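Local structure of long form salivary protein D7L1 (Culex quinquefasciatus, 6V4C) at residues 92-97 and 112-117; 51-54 and 58-61; 31-36 and 46-51; 7-12 and 190-195; 260-263 and 267-270. The protein binds and sequesters adenine nucleotides, ADP and ATP most tightly, which inhibits platelet aggregation and hemostasis in the host and so eases mosquito blood feeding. One frame throughout, in Å; residues are numbered along the deposited sequence.

Contacts 1, 2 and 3 form one group in the N-terminal PBP/GOBP region. Contacts 2 and 3 both use helix 45-55 and share Cys51; their centres lie about 13 Å apart, as do those of contacts 1 and 2, where Leu94 meets Met58. Along the chain contact 3 leads into contact 2, contact 1 follows, and all three are nested inside the long loop closed by contact 4, which ties the two family regions together. Contact 5 comes last, its centre about 13 Å from that of contact 4; these two bring segments distant in sequence together at the ADP pocket. Met34 packs on Leu270, so contacts 3 and 5 touch although their centres are about 18 Å apart.

Contact 1: 92-97 and 112-117; sequences NELGKI and IQVNNA
Val114 faces the end of helix 84-94 and buries more surface here than any other residue of the two segments, receiving Glu93 and Leu94 together. Its CG1 branch does most of the touching. With CG1 anti to the backbone N (chi1 174°), that methyl reaches CG of Leu94 at 3.9 Å, while Val114 CB lies 4.2 Å from Leu94 CD2. The Leu94 and Val114 side chains meet at a slant, and this is the apolar part of the contact; Leu94 also touches Met58 and Leu122 of helix 121-125.

Glu93 comes in differently. Its chain is extended, and it slides past Val114 in the opposite direction, so that the carboxylate ends beside a methyl: OE2 stands 4.0 Å from Val114 CG1. The same oxygen lies 4.2 Å from CB of Ala117, one turn further along helix 104-117. These are van der Waals contacts of the carboxylate with apolar carbon. Glu93 also touches Asn118.

Leu94 is the last helical residue before Gly95 leaves helical geometry. Here the C-terminal turn of helix 84-94 packs on helix 104-117, a helix-to-helix contact within the all-helical, disulfide-linked PBP/GOBP (odorant-binding protein) fold, away from the nucleotide site.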
# COMPACT_ATOMS: atom_id res chain seq x y z
N ASN A 92 19.63 -1.03 17.86
CA ASN A 92 20.65 -0.10 18.35
C ASN A 92 21.69 0.19 17.27
O ASN A 92 22.18 1.32 17.16
CB ASN A 92 21.31 -0.67 19.60
CG ASN A 92 20.30 -1.09 20.65
OD1 ASN A 92 19.29 -0.41 20.86
ND2 ASN A 92 20.57 -2.20 21.32
N GLU A 93 22.04 -0.82 16.47
CA GLU A 93 23.05 -0.64 15.43
C GLU A 93 22.60 0.39 14.40
O GLU A 93 23.41 1.18 13.90
CB GLU A 93 23.35 -1.98 14.77
CG GLU A 93 24.47 -1.97 13.73
CD GLU A 93 24.74 -3.35 13.17
OE1 GLU A 93 24.18 -4.34 13.71
OE2 GLU A 93 25.50 -3.46 12.18
N LEU A 94 21.31 0.40 14.07
CA LEU A 94 20.78 1.42 13.15
C LEU A 94 20.65 2.77 13.83
O LEU A 94 20.82 3.81 13.17
CB LEU A 94 19.43 0.97 12.58
CG LEU A 94 19.47 0.29 11.22
CD1 LEU A 94 18.18 -0.47 10.98
CD2 LEU A 94 19.70 1.31 10.12
N GLY A 95 20.36 2.79 15.13
CA GLY A 95 20.20 4.03 15.86
C GLY A 95 21.51 4.69 16.25
O GLY A 95 21.52 5.60 17.08
N LYS A 96 22.61 4.23 15.66
CA LYS A 96 23.92 4.83 15.81
C LYS A 96 24.42 5.37 14.48
O LYS A 96 25.62 5.34 14.18
N ILE A 97 23.50 5.87 13.67
CA ILE A 97 23.78 6.30 12.31
C ILE A 97 24.09 7.79 12.32
O ILE A 97 23.82 8.52 13.28
CB ILE A 97 22.62 5.98 11.35
CG2 ILE A 97 23.11 5.86 9.93
N ILE A 112 22.41 1.27 4.02
CA ILE A 112 23.08 0.28 3.18
C ILE A 112 24.23 -0.38 3.94
O ILE A 112 24.49 -1.58 3.79
CB ILE A 112 23.55 0.93 1.86
CG1 ILE A 112 22.34 1.33 1.01
CG2 ILE A 112 24.46 -0.01 1.09
CD1 ILE A 112 22.68 2.17 -0.20
N GLN A 113 24.92 0.40 4.77
CA GLN A 113 26.03 -0.15 5.55
C GLN A 113 25.54 -1.20 6.54
O GLN A 113 26.13 -2.28 6.66
CB GLN A 113 26.76 0.99 6.27
CG GLN A 113 28.27 0.87 6.26
CD GLN A 113 28.83 0.46 7.61
OE1 GLN A 113 28.12 0.44 8.61
NE2 GLN A 113 30.12 0.12 7.63
N VAL A 114 24.45 -0.90 7.25
CA VAL A 114 23.93 -1.85 8.23
C VAL A 114 23.28 -3.04 7.53
O VAL A 114 23.39 -4.19 7.99
CB VAL A 114 22.97 -1.15 9.20
CG1 VAL A 114 22.30 -2.16 10.13
CG2 VAL A 114 23.71 -0.10 10.02
N ASN A 115 22.60 -2.80 6.40
CA ASN A 115 21.91 -3.88 5.71
C ASN A 115 22.90 -4.93 5.20
O ASN A 115 22.63 -6.13 5.28
CB ASN A 115 21.07 -3.33 4.56
CG ASN A 115 20.17 -4.39 3.93
OD1 ASN A 115 19.58 -5.21 4.63
ND2 ASN A 115 20.08 -4.39 2.61
N ASN A 116 24.04 -4.49 4.68
CA ASN A 116 25.02 -5.43 4.15
C ASN A 116 25.72 -6.23 5.25
O ASN A 116 26.21 -7.33 4.98
CB ASN A 116 26.05 -4.70 3.28
CG ASN A 116 25.42 -4.05 2.06
OD1 ASN A 116 24.20 -4.06 1.91
ND2 ASN A 116 26.25 -3.48 1.20
N ALA A 117 25.76 -5.71 6.48
CA ALA A 117 26.36 -6.42 7.59
C ALA A 117 25.42 -7.45 8.21
O ALA A 117 25.88 -8.31 8.97
CB ALA A 117 26.81 -5.44 8.68

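Contact 2: 51-54 and 58-61; sequences CLVE and MYDK
Val53 O takes two backbone N-H groups, from Met58 and Tyr59, where the chain turns off the C-terminal end of helix 45-55 into the loop before helix 66-75 of the all-helical PBP/GOBP fold. Met58 N donates at 2.7 Å and lies nearly in line with the carbonyl bond, although the hydrogen bond is bent, 134° at the hydrogen. Tyr59 N donates to the same oxygen at 3.1 Å from above the carbonyl plane.

Apolar contacts accompany this pair of hydrogen bonds. Val53 and Met58 cross at about a right angle, CB to CB 3.9 Å, and Val53 CG1 lies 3.9 Å from Met58 SD. The other methyl, CG2, sits between the backbone N and the carbonyl carbon and from there meets Tyr59 CB at 3.7 Å. Phe111 of helix 104-117 packs on both Val53 and Met58.

The aliphatic part of Glu54 runs alongside Tyr59, and Glu54 CG approaches the ring edge, 3.9 Å from Tyr59 CD2. Phe64 meets that ring edge-to-face.

Polar grip and apolar cover converge on Val53: its carbonyl fixes the backbone of Met58 and Tyr59, while its two methyls are divided between them, one to each side chain.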
# COMPACT_ATOMS: atom_id res chain seq x y z
N CYS A 51 12.71 7.36 1.46
CA CYS A 51 11.28 7.08 1.42
C CYS A 51 10.95 5.82 2.21
O CYS A 51 10.01 5.80 3.02
CB CYS A 51 10.83 6.92 -0.03
SG CYS A 51 9.05 6.67 -0.30
N LEU A 52 11.74 4.76 2.02
CA LEU A 52 11.43 3.47 2.61
C LEU A 52 11.54 3.49 4.13
O LEU A 52 10.67 2.97 4.83
CB LEU A 52 12.34 2.39 2.02
CG LEU A 52 11.97 0.94 2.33
CD1 LEU A 52 10.67 0.57 1.65
CD2 LEU A 52 13.09 -0.01 1.91
N VAL A 53 12.61 4.10 4.67
CA VAL A 53 12.82 4.07 6.11
C VAL A 53 11.82 4.97 6.84
O VAL A 53 11.42 4.67 7.97
CB VAL A 53 14.28 4.39 6.48
CG1 VAL A 53 15.21 3.34 5.90
CG2 VAL A 53 14.67 5.78 6.01
N GLU A 54 11.41 6.08 6.22
CA GLU A 54 10.37 6.90 6.82
C GLU A 54 9.02 6.20 6.77
O GLU A 54 8.29 6.18 7.77
CB GLU A 54 10.30 8.26 6.11
CG GLU A 54 11.59 9.07 6.19
CD GLU A 54 11.48 10.44 5.53
OE1 GLU A 54 11.71 11.45 6.22
OE2 GLU A 54 11.15 10.49 4.33
N MET A 58 11.31 3.66 10.43
CA MET A 58 12.69 3.54 10.90
C MET A 58 13.34 4.89 11.12
O MET A 58 14.30 4.98 11.90
CB MET A 58 13.53 2.76 9.89
CG MET A 58 12.97 1.41 9.49
SD MET A 58 14.08 0.53 8.39
CE MET A 58 14.91 -0.57 9.53
N TYR A 59 12.86 5.94 10.46
CA TYR A 59 13.48 7.26 10.50
C TYR A 59 12.39 8.30 10.70
O TYR A 59 11.39 8.30 9.97
CB TYR A 59 14.24 7.52 9.19
CG TYR A 59 15.07 8.78 9.19
CD1 TYR A 59 16.30 8.82 9.84
CD2 TYR A 59 14.65 9.92 8.52
CE1 TYR A 59 17.07 9.96 9.84
CE2 TYR A 59 15.42 11.07 8.51
CZ TYR A 59 16.63 11.08 9.17
OH TYR A 59 17.40 12.22 9.17
N ASP A 60 12.59 9.19 11.67
CA ASP A 60 11.58 10.19 12.01
C ASP A 60 12.18 11.58 12.15
O ASP A 60 12.14 12.38 11.21
N LYS A 61 12.73 11.89 13.33
CA LYS A 61 13.25 13.22 13.60
C LYS A 61 14.56 13.47 12.87
O LYS A 61 14.58 13.63 11.65

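Contact 3: 31-36 and 46-51; sequences EKWMKW and ACYVKC
One aromatic pair, Trp33 and Tyr48, carries the whole contact between helix 27-34 and helix 45-55. Along the latter, Cys47 comes first and is tied by its disulfide to Cys104 on helix 104-117. Tyr48 leaves its helix toward helix 27-34, with CG anti to the backbone N (chi1 163°), which lays the ring over the indole. The two side chains slide past each other in opposite directions: CB of Tyr48 is over the six-membered ring of Trp33, 3.8 Å from its centroid, as a CH-pi contact, while the phenol end reaches back toward CB of Trp33, with Tyr48 OH 4.1 Å away. In between, the rings make an offset stack, centroids 4.0 Å apart and planes only 3° from parallel, with Trp33 CE3 and Tyr48 CD1 3.6 Å apart. Such a pair joins two neighbouring helices in the interior of the PBP/GOBP fold, where helix 8-22 adds Glu15 and Met19 against Tyr48. The hydroxyl of Tyr48 is buried here and has no polar partner in the model. Trp33 NE1, by contrast, makes a weak hydrogen bond to Thr45 OG1. Further along, Val49 packs on Phe111, and Cys51 closes the segment with its disulfide to Cys18 of helix 8-22.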
# COMPACT_ATOMS: atom_id res chain seq x y z
N GLU A 31 13.87 -4.00 -10.07
CA GLU A 31 14.11 -5.39 -9.72
C GLU A 31 15.13 -5.51 -8.59
O GLU A 31 15.00 -6.37 -7.71
CB GLU A 31 14.56 -6.19 -10.94
N LYS A 32 16.15 -4.64 -8.59
CA LYS A 32 17.14 -4.67 -7.53
C LYS A 32 16.53 -4.28 -6.19
O LYS A 32 16.87 -4.85 -5.15
CB LYS A 32 18.32 -3.75 -7.87
CG LYS A 32 19.25 -4.29 -8.94
N TRP A 33 15.63 -3.29 -6.20
CA TRP A 33 15.01 -2.85 -4.95
C TRP A 33 14.14 -3.93 -4.33
O TRP A 33 14.15 -4.12 -3.11
CB TRP A 33 14.22 -1.57 -5.19
CG TRP A 33 15.08 -0.39 -5.53
CD1 TRP A 33 16.44 -0.32 -5.46
CD2 TRP A 33 14.63 0.89 -5.99
NE1 TRP A 33 16.87 0.92 -5.85
CE2 TRP A 33 15.78 1.69 -6.18
CE3 TRP A 33 13.38 1.45 -6.26
CZ2 TRP A 33 15.71 3.00 -6.63
CZ3 TRP A 33 13.31 2.75 -6.70
CH2 TRP A 33 14.47 3.52 -6.88
N MET A 34 13.38 -4.66 -5.16
CA MET A 34 12.56 -5.75 -4.64
C MET A 34 13.42 -6.82 -3.99
O MET A 34 13.03 -7.41 -2.97
CB MET A 34 11.70 -6.35 -5.75
CG MET A 34 10.83 -5.35 -6.48
SD MET A 34 9.70 -6.13 -7.65
CE MET A 34 9.63 -4.89 -8.94
N LYS A 35 14.59 -7.10 -4.57
CA LYS A 35 15.54 -8.02 -3.99
C LYS A 35 16.35 -7.40 -2.85
O LYS A 35 17.20 -8.08 -2.28
CB LYS A 35 16.50 -8.55 -5.06
CG LYS A 35 15.82 -9.33 -6.18
N TRP A 36 16.09 -6.13 -2.52
CA TRP A 36 16.82 -5.42 -1.48
C TRP A 36 18.32 -5.37 -1.77
O TRP A 36 19.15 -5.50 -0.86
CB TRP A 36 16.52 -5.95 -0.08
CG TRP A 36 15.33 -5.30 0.56
CD1 TRP A 36 14.08 -5.17 0.03
CD2 TRP A 36 15.28 -4.68 1.85
NE1 TRP A 36 13.26 -4.51 0.91
CE2 TRP A 36 13.97 -4.20 2.04
CE3 TRP A 36 16.22 -4.48 2.87
CZ2 TRP A 36 13.57 -3.54 3.20
CZ3 TRP A 36 15.82 -3.83 4.03
CH2 TRP A 36 14.51 -3.36 4.18
N ALA A 46 19.44 6.45 -3.48
CA ALA A 46 19.61 7.21 -2.25
C ALA A 46 18.28 7.70 -1.70
O ALA A 46 17.95 7.46 -0.53
CB ALA A 46 20.57 8.38 -2.49
N CYS A 47 17.49 8.39 -2.52
CA CYS A 47 16.21 8.92 -2.05
C CYS A 47 15.13 7.86 -1.96
O CYS A 47 14.10 8.10 -1.31
CB CYS A 47 15.75 10.09 -2.92
SG CYS A 47 16.77 11.59 -2.79
N TYR A 48 15.32 6.70 -2.58
CA TYR A 48 14.38 5.60 -2.38
C TYR A 48 14.50 5.05 -0.96
O TYR A 48 13.48 4.77 -0.31
CB TYR A 48 14.63 4.48 -3.39
CG TYR A 48 13.98 3.17 -2.99
CD1 TYR A 48 12.61 3.00 -3.09
CD2 TYR A 48 14.74 2.12 -2.50
CE1 TYR A 48 12.01 1.82 -2.71
CE2 TYR A 48 14.15 0.93 -2.12
CZ TYR A 48 12.78 0.78 -2.23
OH TYR A 48 12.18 -0.40 -1.86
N VAL A 49 15.73 4.88 -0.47
CA VAL A 49 15.93 4.39 0.89
C VAL A 49 15.32 5.35 1.90
O VAL A 49 14.72 4.92 2.90
CB VAL A 49 17.43 4.13 1.15
CG1 VAL A 49 17.66 3.75 2.60
CG2 VAL A 49 17.94 3.05 0.21
N LYS A 50 15.46 6.65 1.66
CA LYS A 50 14.87 7.64 2.55
C LYS A 50 13.35 7.48 2.62
O LYS A 50 12.77 7.46 3.71
CB LYS A 50 15.23 9.05 2.09
CG LYS A 50 14.56 10.16 2.89
CD LYS A 50 14.86 11.53 2.32
CE LYS A 50 14.14 12.62 3.10
NZ LYS A 50 14.42 13.97 2.54
N CYS A 51 12.71 7.36 1.46
CA CYS A 51 11.28 7.08 1.42
C CYS A 51 10.95 5.82 2.21
O CYS A 51 10.01 5.80 3.02
CB CYS A 51 10.83 6.92 -0.03
SG CYS A 51 9.05 6.67 -0.30

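Contact 4: 7-12 and 190-195; sequences DPEEVA and GMRWMK. With ADP (adenosine-5'-diphosphate), chain B.
Glu9 reaches Arg192 by a bend: CG is anti to the backbone N, and a turn at chi2 (-88°) swings the carboxylate round to the guanidinium. Arg192 is bent at its own chi2 (67°) and comes from the opposite direction. The result is an end-on, two-pronged salt bridge, NH1 to Glu9 OE2 at 2.8 Å and NH2 to Glu9 OE1 at 3.0 Å. Both oxygens lie near the guanidinium plane, but the carboxylate is turned 41° against it. OE2 is met on its syn lone pair, whereas NH2 approaches OE1 on the syn side from somewhat out of the carboxylate plane.

A further bond, Arg192 NH1 to Gly190 O at 3.0 Å, helps fix the rotation of the guanidinium. Arg192 itself leaves helix 179-190 with positive phi in a Schellman motif, so the arginine projects from a helix C-terminus. Its partner sits in the first turn of helix 8-22, where Asp7 and Glu10 form a capping box: Glu10 N donates to Asp7 OD1 at 2.8 Å, and Asp7 N to Glu10 OE1 at 2.9 Å. The bridge thus links the two PBP/GOBP family regions beside the nucleotide pocket.

Arg192 also makes a cation-pi contact with Phe13. Glu9 OE2 is gripped a second time by the hydroxyl of Tyr266, a residue whose backbone N binds ADP. On the pocket side CG of Glu9 lies 3.4 Å from ADP N6, and one turn later Ala12 CB touches the adenine at C8, 3.5 Å away.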
# COMPACT_ATOMS: atom_id res chain seq x y z
N ASP A 7 1.87 -4.90 9.60
CA ASP A 7 1.75 -6.27 9.12
C ASP A 7 2.39 -6.38 7.73
O ASP A 7 2.78 -5.37 7.14
CB ASP A 7 0.29 -6.72 9.22
CG ASP A 7 -0.63 -6.07 8.19
OD1 ASP A 7 -0.18 -5.70 7.08
OD2 ASP A 7 -1.84 -5.95 8.49
N PRO A 8 2.54 -7.59 7.19
CA PRO A 8 3.24 -7.71 5.90
C PRO A 8 2.54 -7.01 4.75
O PRO A 8 3.21 -6.58 3.80
CB PRO A 8 3.33 -9.23 5.67
CG PRO A 8 3.07 -9.85 6.99
CD PRO A 8 2.13 -8.92 7.69
N GLU A 9 1.20 -6.89 4.79
CA GLU A 9 0.49 -6.18 3.73
C GLU A 9 0.77 -4.69 3.78
O GLU A 9 0.96 -4.05 2.74
CB GLU A 9 -1.02 -6.45 3.84
CG GLU A 9 -1.88 -5.80 2.75
CD GLU A 9 -2.32 -4.38 3.09
OE1 GLU A 9 -2.18 -3.96 4.26
OE2 GLU A 9 -2.81 -3.68 2.18
N GLU A 10 0.78 -4.12 4.97
CA GLU A 10 1.17 -2.72 5.16
C GLU A 10 2.59 -2.45 4.69
O GLU A 10 2.76 -1.56 4.06
CB GLU A 10 1.00 -2.29 6.58
CG GLU A 10 -0.35 -2.42 7.10
CD GLU A 10 -0.50 -2.08 8.54
OE1 GLU A 10 -0.14 -2.78 9.31
OE2 GLU A 10 -0.95 -1.12 8.80
N VAL A 11 3.55 -3.29 4.98
CA VAL A 11 4.91 -2.99 4.50
C VAL A 11 4.99 -3.12 3.02
O VAL A 11 5.51 -2.35 2.47
CB VAL A 11 5.93 -3.84 5.22
CG1 VAL A 11 7.29 -3.57 4.71
CG2 VAL A 11 5.80 -3.77 6.69
N ALA A 12 4.35 -4.13 2.46
CA ALA A 12 4.39 -4.30 1.01
C ALA A 12 3.72 -3.13 0.30
O ALA A 12 4.20 -2.67 -0.75
CB ALA A 12 3.75 -5.62 0.61
N GLY A 190 -8.64 0.22 2.72
CA GLY A 190 -7.70 -0.67 2.05
C GLY A 190 -6.97 0.01 0.90
O GLY A 190 -5.80 -0.27 0.65
N MET A 191 -7.66 0.90 0.18
CA MET A 191 -7.04 1.71 -0.86
C MET A 191 -6.19 2.83 -0.31
O MET A 191 -5.51 3.51 -1.09
CB MET A 191 -8.12 2.33 -1.76
CG MET A 191 -8.87 1.36 -2.65
SD MET A 191 -9.95 2.24 -3.81
CE MET A 191 -11.18 2.92 -2.71
N ARG A 192 -6.22 3.06 1.00
CA ARG A 192 -5.56 4.20 1.64
C ARG A 192 -6.15 5.54 1.22
O ARG A 192 -5.53 6.59 1.44
CB ARG A 192 -4.03 4.17 1.48
CG ARG A 192 -3.28 3.30 2.49
CD ARG A 192 -3.57 1.81 2.33
NE ARG A 192 -2.63 0.99 3.09
CZ ARG A 192 -2.61 -0.34 3.09
NH1 ARG A 192 -3.49 -1.02 2.37
NH2 ARG A 192 -1.71 -0.99 3.82
N TRP A 193 -7.33 5.53 0.60
CA TRP A 193 -8.06 6.79 0.42
C TRP A 193 -8.44 7.39 1.76
O TRP A 193 -8.45 8.61 1.93
CB TRP A 193 -9.32 6.56 -0.42
CG TRP A 193 -9.06 6.37 -1.89
CD1 TRP A 193 -7.87 6.06 -2.48
CD2 TRP A 193 -10.02 6.49 -2.94
NE1 TRP A 193 -8.03 5.98 -3.84
CE2 TRP A 193 -9.34 6.23 -4.15
CE3 TRP A 193 -11.39 6.78 -2.99
CZ2 TRP A 193 -9.98 6.26 -5.39
CZ3 TRP A 193 -12.02 6.81 -4.22
CH2 TRP A 193 -11.32 6.55 -5.40
N MET A 194 -8.77 6.53 2.73
CA MET A 194 -8.95 6.93 4.12
C MET A 194 -7.78 6.36 4.91
O MET A 194 -7.48 5.16 4.80
CB MET A 194 -10.27 6.39 4.67
CG MET A 194 -10.61 6.88 6.08
SD MET A 194 -12.02 6.02 6.81
CE MET A 194 -13.29 7.28 6.82
N LYS A 195 -7.12 7.21 5.69
CA LYS A 195 -5.98 6.78 6.48
C LYS A 195 -6.45 6.04 7.72
O LYS A 195 -7.65 5.93 8.00
CB LYS A 195 -5.10 7.97 6.84
CG LYS A 195 -4.56 8.71 5.62
CD LYS A 195 -3.43 9.67 5.98
CE LYS A 195 -3.92 10.88 6.76
NZ LYS A 195 -3.02 12.05 6.56
PB ADP B . 7.60 -13.50 -4.16
O1B ADP B . 7.39 -14.82 -3.82
O2B ADP B . 8.48 -13.32 -5.26
O3B ADP B . 8.01 -12.75 -3.09
PA ADP B . 5.99 -12.42 -6.33
O1A ADP B . 5.37 -13.33 -7.34
O2A ADP B . 7.20 -11.89 -6.84
O3A ADP B . 6.28 -13.11 -4.98
O5' ADP B . 5.24 -11.30 -5.62
C5' ADP B . 5.81 -10.55 -4.57
C4' ADP B . 5.13 -9.21 -4.41
O4' ADP B . 3.99 -9.29 -3.60
C3' ADP B . 5.87 -8.14 -3.63
O3' ADP B . 6.76 -7.42 -4.42
C2' ADP B . 4.78 -7.27 -3.00
O2' ADP B . 4.63 -6.11 -3.70
C1' ADP B . 3.54 -8.05 -3.27
N9 ADP B . 2.66 -8.19 -2.15
C8 ADP B . 3.00 -8.70 -0.98
N7 ADP B . 2.04 -8.77 -0.15
C5 ADP B . 0.98 -8.27 -0.80
C6 ADP B . -0.35 -8.08 -0.45
N6 ADP B . -0.87 -8.36 0.69
N1 ADP B . -1.15 -7.55 -1.34
C2 ADP B . -0.67 -7.23 -2.50
N3 ADP B . 0.53 -7.37 -2.93
C4 ADP B . 1.34 -7.91 -2.05

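Contact 5: 260-263 and 267-270; sequences EVRS and SYRL. With ADP (adenosine-5'-diphosphate), chain B.
Val261 and Arg262, near the C-terminal end of helix 249-263, pack against Tyr268 and Arg269 of the short 3-10 segment that follows. The turn between them, in the second half of an all-helical two-domain D7 protein of the PBP/GOBP family, borders the ADP pocket. Glu260 takes no part across the turn; its carboxylate makes a salt bridge with Arg170 and a hydrogen bond with Ser149, and its carbonyl accepts the hydroxyl of Ser263.

At Val261 the CG1 methyl, anti to the backbone N (chi1 165°), lies over one face of the Tyr268 ring. It is a CH-pi contact, 4.2 Å from the ring centroid and 26° off its normal, and the nearest ring atom is CZ at 3.8 Å. Met282 and Lys285 of helix 279-292 also touch Val261.

Arg262 crosses Tyr268 at about a right angle, Arg262 CG 3.9 Å from Tyr268 CD2, then bends at chi2 and chi3 so that Arg262 NE comes 3.6 Å from Arg269 CD. The two guanidinium groups are nearly perpendicular, and NH2 of Arg262 is 3.9 Å from NH1 of Arg269. A weak, long ion pair of Arg269 with Glu20 may partly offset these like charges.

Ser263 O is bound by Lys144 NZ at the pocket. Across the turn Ser267 OG is hydrogen-bonded to ADP O3', either oxygen possibly the donor, though the modelled 2.4 Å is too short to be taken literally.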
# COMPACT_ATOMS: atom_id res chain seq x y z
N GLU A 260 -8.21 -1.90 -8.34
CA GLU A 260 -8.52 -3.29 -7.98
C GLU A 260 -7.52 -4.26 -8.59
O GLU A 260 -7.00 -5.15 -7.90
CB GLU A 260 -9.94 -3.64 -8.41
CG GLU A 260 -10.28 -5.08 -8.09
CD GLU A 260 -11.77 -5.37 -8.10
OE1 GLU A 260 -12.53 -4.61 -8.74
OE2 GLU A 260 -12.17 -6.36 -7.46
N VAL A 261 -7.25 -4.12 -9.89
CA VAL A 261 -6.31 -5.01 -10.56
C VAL A 261 -4.93 -4.94 -9.91
O VAL A 261 -4.28 -5.97 -9.68
CB VAL A 261 -6.25 -4.71 -12.07
CG1 VAL A 261 -5.04 -5.38 -12.70
CG2 VAL A 261 -7.52 -5.19 -12.75
N ARG A 262 -4.47 -3.73 -9.58
CA ARG A 262 -3.15 -3.58 -8.99
C ARG A 262 -3.09 -4.08 -7.55
O ARG A 262 -2.00 -4.42 -7.07
CB ARG A 262 -2.73 -2.11 -9.04
CG ARG A 262 -2.55 -1.55 -10.44
CD ARG A 262 -2.93 -0.08 -10.50
NE ARG A 262 -2.13 0.75 -9.61
CZ ARG A 262 -2.52 1.93 -9.13
NH1 ARG A 262 -3.71 2.42 -9.44
NH2 ARG A 262 -1.71 2.60 -8.32
N SER A 263 -4.23 -4.14 -6.85
CA SER A 263 -4.24 -4.52 -5.44
C SER A 263 -3.97 -6.00 -5.22
O SER A 263 -3.71 -6.39 -4.08
CB SER A 263 -5.56 -4.12 -4.78
OG SER A 263 -6.63 -4.98 -5.17
N SER A 267 3.31 -4.81 -6.64
CA SER A 267 4.42 -4.59 -7.56
C SER A 267 3.99 -4.58 -9.02
O SER A 267 4.86 -4.58 -9.90
CB SER A 267 5.49 -5.67 -7.35
OG SER A 267 5.84 -5.80 -5.99
N TYR A 268 2.68 -4.55 -9.28
CA TYR A 268 2.16 -4.72 -10.63
C TYR A 268 2.79 -3.75 -11.62
O TYR A 268 3.32 -4.16 -12.66
CB TYR A 268 0.64 -4.55 -10.59
CG TYR A 268 -0.10 -4.93 -11.86
CD1 TYR A 268 -0.46 -6.24 -12.11
CD2 TYR A 268 -0.48 -3.96 -12.78
CE1 TYR A 268 -1.15 -6.59 -13.26
CE2 TYR A 268 -1.17 -4.29 -13.93
CZ TYR A 268 -1.50 -5.61 -14.16
OH TYR A 268 -2.19 -5.95 -15.31
N ARG A 269 2.75 -2.45 -11.31
CA ARG A 269 3.26 -1.45 -12.24
C ARG A 269 4.78 -1.44 -12.35
O ARG A 269 5.31 -0.78 -13.25
CB ARG A 269 2.76 -0.06 -11.86
CG ARG A 269 1.26 0.12 -12.04
CD ARG A 269 0.81 1.46 -11.51
NE ARG A 269 1.21 2.56 -12.37
CZ ARG A 269 1.25 3.83 -11.99
NH1 ARG A 269 0.93 4.16 -10.74
NH2 ARG A 269 1.63 4.78 -12.84
N LEU A 270 5.49 -2.15 -11.48
CA LEU A 270 6.94 -2.17 -11.51
C LEU A 270 7.52 -3.26 -12.40
O LEU A 270 8.72 -3.24 -12.69
CB LEU A 270 7.50 -2.28 -10.09
CG LEU A 270 7.04 -1.14 -9.17
CD1 LEU A 270 7.23 -1.51 -7.72
CD2 LEU A 270 7.78 0.15 -9.50
PB ADP B . 7.60 -13.50 -4.16
O1B ADP B . 7.39 -14.82 -3.82
O2B ADP B . 8.48 -13.32 -5.26
O3B ADP B . 8.01 -12.75 -3.09
PA ADP B . 5.99 -12.42 -6.33
O1A ADP B . 5.37 -13.33 -7.34
O2A ADP B . 7.20 -11.89 -6.84
O3A ADP B . 6.28 -13.11 -4.98
O5' ADP B . 5.24 -11.30 -5.62
C5' ADP B . 5.81 -10.55 -4.57
C4' ADP B . 5.13 -9.21 -4.41
O4' ADP B . 3.99 -9.29 -3.60
C3' ADP B . 5.87 -8.14 -3.63
O3' ADP B . 6.76 -7.42 -4.42
C2' ADP B . 4.78 -7.27 -3.00
O2' ADP B . 4.63 -6.11 -3.70
C1' ADP B . 3.54 -8.05 -3.27
N9 ADP B . 2.66 -8.19 -2.15
C8 ADP B . 3.00 -8.70 -0.98
N7 ADP B . 2.04 -8.77 -0.15
C5 ADP B . 0.98 -8.27 -0.80
C6 ADP B . -0.35 -8.08 -0.45
N6 ADP B . -0.87 -8.36 0.69
N1 ADP B . -1.15 -7.55 -1.34
C2 ADP B . -0.67 -7.23 -2.50
N3 ADP B . 0.53 -7.37 -2.93
C4 ADP B . 1.34 -7.91 -2.05